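Local coordinates for Serine/threonine-protein acetyltransferase HopZ1a (Pseudomonas syringae pv. syringae, PDB 5KLP) that acetylates serine and threonine residues of host proteins from acetyl-CoA, with inositol hexakisphosphate as cofactor, and so impairs plant microtubules and immunity, at residues Q298-F303 with Q320-I325. The protein carries 10 engineered substitutions. Sequence-based numbering, arbitrary orientation.
Sequences QRNQAF and QFSASI. With IHP (inositol hexakisphosphate), chain D.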
# COMPACT_ATOMS: atom_id res chain seq x y z
N GLN A 298 -20.70 -1.71 1.53
CA GLN A 298 -21.15 -2.78 2.42
C GLN A 298 -19.98 -3.32 3.22
O GLN A 298 -20.11 -3.62 4.41
CB GLN A 298 -21.81 -3.90 1.63
CG GLN A 298 -23.16 -3.50 1.03
CD GLN A 298 -23.66 -4.51 0.02
OE1 GLN A 298 -22.87 -5.14 -0.68
NE2 GLN A 298 -24.97 -4.69 -0.03
N ARG A 299 -18.82 -3.44 2.58
CA ARG A 299 -17.64 -3.92 3.27
C ARG A 299 -17.25 -2.95 4.37
O ARG A 299 -17.03 -3.37 5.52
CB ARG A 299 -16.47 -4.12 2.30
CG ARG A 299 -15.24 -4.58 3.05
CD ARG A 299 -14.00 -4.76 2.19
NE ARG A 299 -12.92 -5.15 3.10
CZ ARG A 299 -12.66 -6.41 3.46
NH1 ARG A 299 -13.37 -7.42 2.96
NH2 ARG A 299 -11.68 -6.65 4.32
N ASN A 300 -17.20 -1.67 4.03
CA ASN A 300 -16.84 -0.64 4.99
C ASN A 300 -17.73 -0.69 6.22
O ASN A 300 -17.25 -0.63 7.35
CB ASN A 300 -16.91 0.75 4.35
CG ASN A 300 -16.33 1.84 5.23
OD1 ASN A 300 -16.95 2.26 6.21
ND2 ASN A 300 -15.12 2.29 4.90
N GLN A 301 -19.04 -0.82 5.99
CA GLN A 301 -19.98 -0.92 7.10
C GLN A 301 -19.82 -2.20 7.92
O GLN A 301 -20.04 -2.20 9.13
CB GLN A 301 -21.42 -0.80 6.61
CG GLN A 301 -21.80 0.63 6.23
CD GLN A 301 -22.05 1.52 7.45
OE1 GLN A 301 -21.83 1.12 8.59
NE2 GLN A 301 -22.50 2.75 7.19
N ALA A 302 -19.44 -3.29 7.27
CA ALA A 302 -19.27 -4.55 7.98
C ALA A 302 -18.10 -4.46 8.97
O ALA A 302 -18.08 -5.16 9.99
CB ALA A 302 -19.06 -5.70 7.01
N PHE A 303 -17.14 -3.59 8.67
CA PHE A 303 -15.97 -3.42 9.52
C PHE A 303 -16.00 -2.12 10.32
O PHE A 303 -14.99 -1.71 10.89
CB PHE A 303 -14.69 -3.47 8.66
CG PHE A 303 -14.34 -4.85 8.20
CD1 PHE A 303 -13.55 -5.67 8.99
CD2 PHE A 303 -14.81 -5.34 7.00
CE1 PHE A 303 -13.23 -6.97 8.59
CE2 PHE A 303 -14.49 -6.63 6.57
CZ PHE A 303 -13.69 -7.45 7.37
N GLN A 320 -16.61 7.39 13.75
CA GLN A 320 -16.74 6.06 13.16
C GLN A 320 -15.80 5.86 11.97
O GLN A 320 -15.62 6.78 11.16
CB GLN A 320 -18.17 5.81 12.68
CG GLN A 320 -19.20 5.59 13.77
CD GLN A 320 -20.59 5.43 13.18
OE1 GLN A 320 -21.00 6.21 12.31
NE2 GLN A 320 -21.31 4.40 13.62
N PHE A 321 -15.25 4.66 11.84
CA PHE A 321 -14.36 4.32 10.73
C PHE A 321 -14.33 2.81 10.52
O PHE A 321 -14.71 2.04 11.40
CB PHE A 321 -12.95 4.85 10.97
CG PHE A 321 -12.26 4.19 12.11
CD1 PHE A 321 -12.51 4.58 13.42
CD2 PHE A 321 -11.36 3.16 11.88
CE1 PHE A 321 -11.87 3.96 14.48
CE2 PHE A 321 -10.72 2.53 12.94
CZ PHE A 321 -10.97 2.93 14.24
N SER A 322 -13.87 2.39 9.34
CA SER A 322 -13.71 0.97 9.06
C SER A 322 -12.38 0.47 9.63
O SER A 322 -11.32 1.03 9.33
CB SER A 322 -13.76 0.70 7.57
OG SER A 322 -13.28 -0.62 7.29
N ALA A 323 -12.43 -0.58 10.45
CA ALA A 323 -11.21 -1.18 10.98
C ALA A 323 -10.77 -2.37 10.12
O ALA A 323 -10.05 -3.25 10.58
CB ALA A 323 -11.40 -1.63 12.42
N SER A 324 -11.19 -2.37 8.86
CA SER A 324 -10.81 -3.43 7.93
C SER A 324 -9.29 -3.71 7.86
O SER A 324 -8.88 -4.88 7.79
CB SER A 324 -11.34 -3.10 6.52
OG SER A 324 -11.01 -4.12 5.59
N ILE A 325 -8.47 -2.67 7.88
CA ILE A 325 -7.01 -2.85 7.76
C ILE A 325 -6.46 -3.57 8.99
O ILE A 325 -5.50 -4.32 8.91
CB ILE A 325 -6.26 -1.51 7.55
CG1 ILE A 325 -4.83 -1.77 7.07
CG2 ILE A 325 -6.25 -0.66 8.83
CD1 ILE A 325 -4.71 -2.52 5.76
C1 IHP D . -7.82 -13.81 1.25
C2 IHP D . -7.60 -12.24 1.42
C3 IHP D . -8.65 -11.31 2.13
C4 IHP D . -10.00 -12.06 2.55
C5 IHP D . -10.34 -13.36 1.86
C6 IHP D . -9.11 -14.24 2.04
O11 IHP D . -7.80 -14.19 -0.01
P1 IHP D . -6.81 -15.29 -0.82
O21 IHP D . -6.48 -14.76 -2.21
O31 IHP D . -7.54 -16.63 -0.98
O41 IHP D . -5.49 -15.59 -0.13
O12 IHP D . -7.11 -11.63 0.29
P2 IHP D . -5.57 -10.95 0.38
O22 IHP D . -4.54 -12.04 0.74
O32 IHP D . -5.11 -10.25 -0.90
O42 IHP D . -5.55 -9.96 1.57
O13 IHP D . -8.89 -10.36 1.31
P3 IHP D . -8.70 -8.68 1.30
O23 IHP D . -7.30 -8.11 1.48
O33 IHP D . -9.12 -8.55 -0.16
O43 IHP D . -9.67 -7.95 2.22
O14 IHP D . -11.06 -11.24 2.51
P4 IHP D . -11.66 -10.49 3.83
O24 IHP D . -10.82 -9.27 4.21
O34 IHP D . -13.13 -10.07 3.63
O44 IHP D . -11.64 -11.44 5.04
O15 IHP D . -10.84 -13.27 0.62
P5 IHP D . -12.45 -13.68 0.22
O25 IHP D . -13.30 -13.85 1.48
O35 IHP D . -13.11 -12.56 -0.64
O45 IHP D . -12.54 -14.99 -0.57
O16 IHP D . -9.41 -15.51 1.80
P6 IHP D . -8.76 -16.79 2.59
O26 IHP D . -8.55 -16.45 4.06
O36 IHP D . -9.67 -18.03 2.49
O46 IHP D . -7.41 -17.18 1.98
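An ST turn leads the chain from strand 321-322 into helix 324-340, and it packs against the C-terminal end of helix 296-302 beside the inositol hexakisphosphate pocket of this YopJ-family acetyltransferase. Arg299 makes the first-shell contact with the ligand. Its chain is extended from CG to NE, with CG anti to the backbone N, so the guanidinium reaches the phosphate on P4, which lies at its edge. NH1 donates to IHP O34 at 2.7 Å, almost straight at 168°, while NH2 donates to IHP O24 at 2.8 Å. NH2 also donates to Ser324 OG at 2.9 Å, near the guanidinium plane; NE adds a weak bond to the same hydroxyl. Beneath one face lies the Phe303 ring, CE2 sitting 3.5 Å from the plane over its centre. Edge bonds and face packing together fix the rotation of the cation, and the phosphate charge probably offsets the nearby like charge of Arg22. Ser324 OG, buried, is also hydrogen-bonded to His263 ND1 of the IHP-binding site, which makes it a second-shell link.

Ser324 CB rests over a face of the Phe303 ring in a CH-pi contact, 4.2 Å from the centroid and 26° off the normal. Phe303, just past the helix, holds the backbone too: its O accepts from the N of Ala323, the N-cap residue of helix 324-340, at 2.8 Å and 171° along N-H...O, with the donor above the carbonyl plane. On the helix side, Asn300 sets ND2 3.4 Å from Ser322 CB, and its side chain also touches Leu267 of the CoA site. Ser322 OG, anti to its own backbone N, closes the ST turn by accepting from Ser324 N at 3.1 Å.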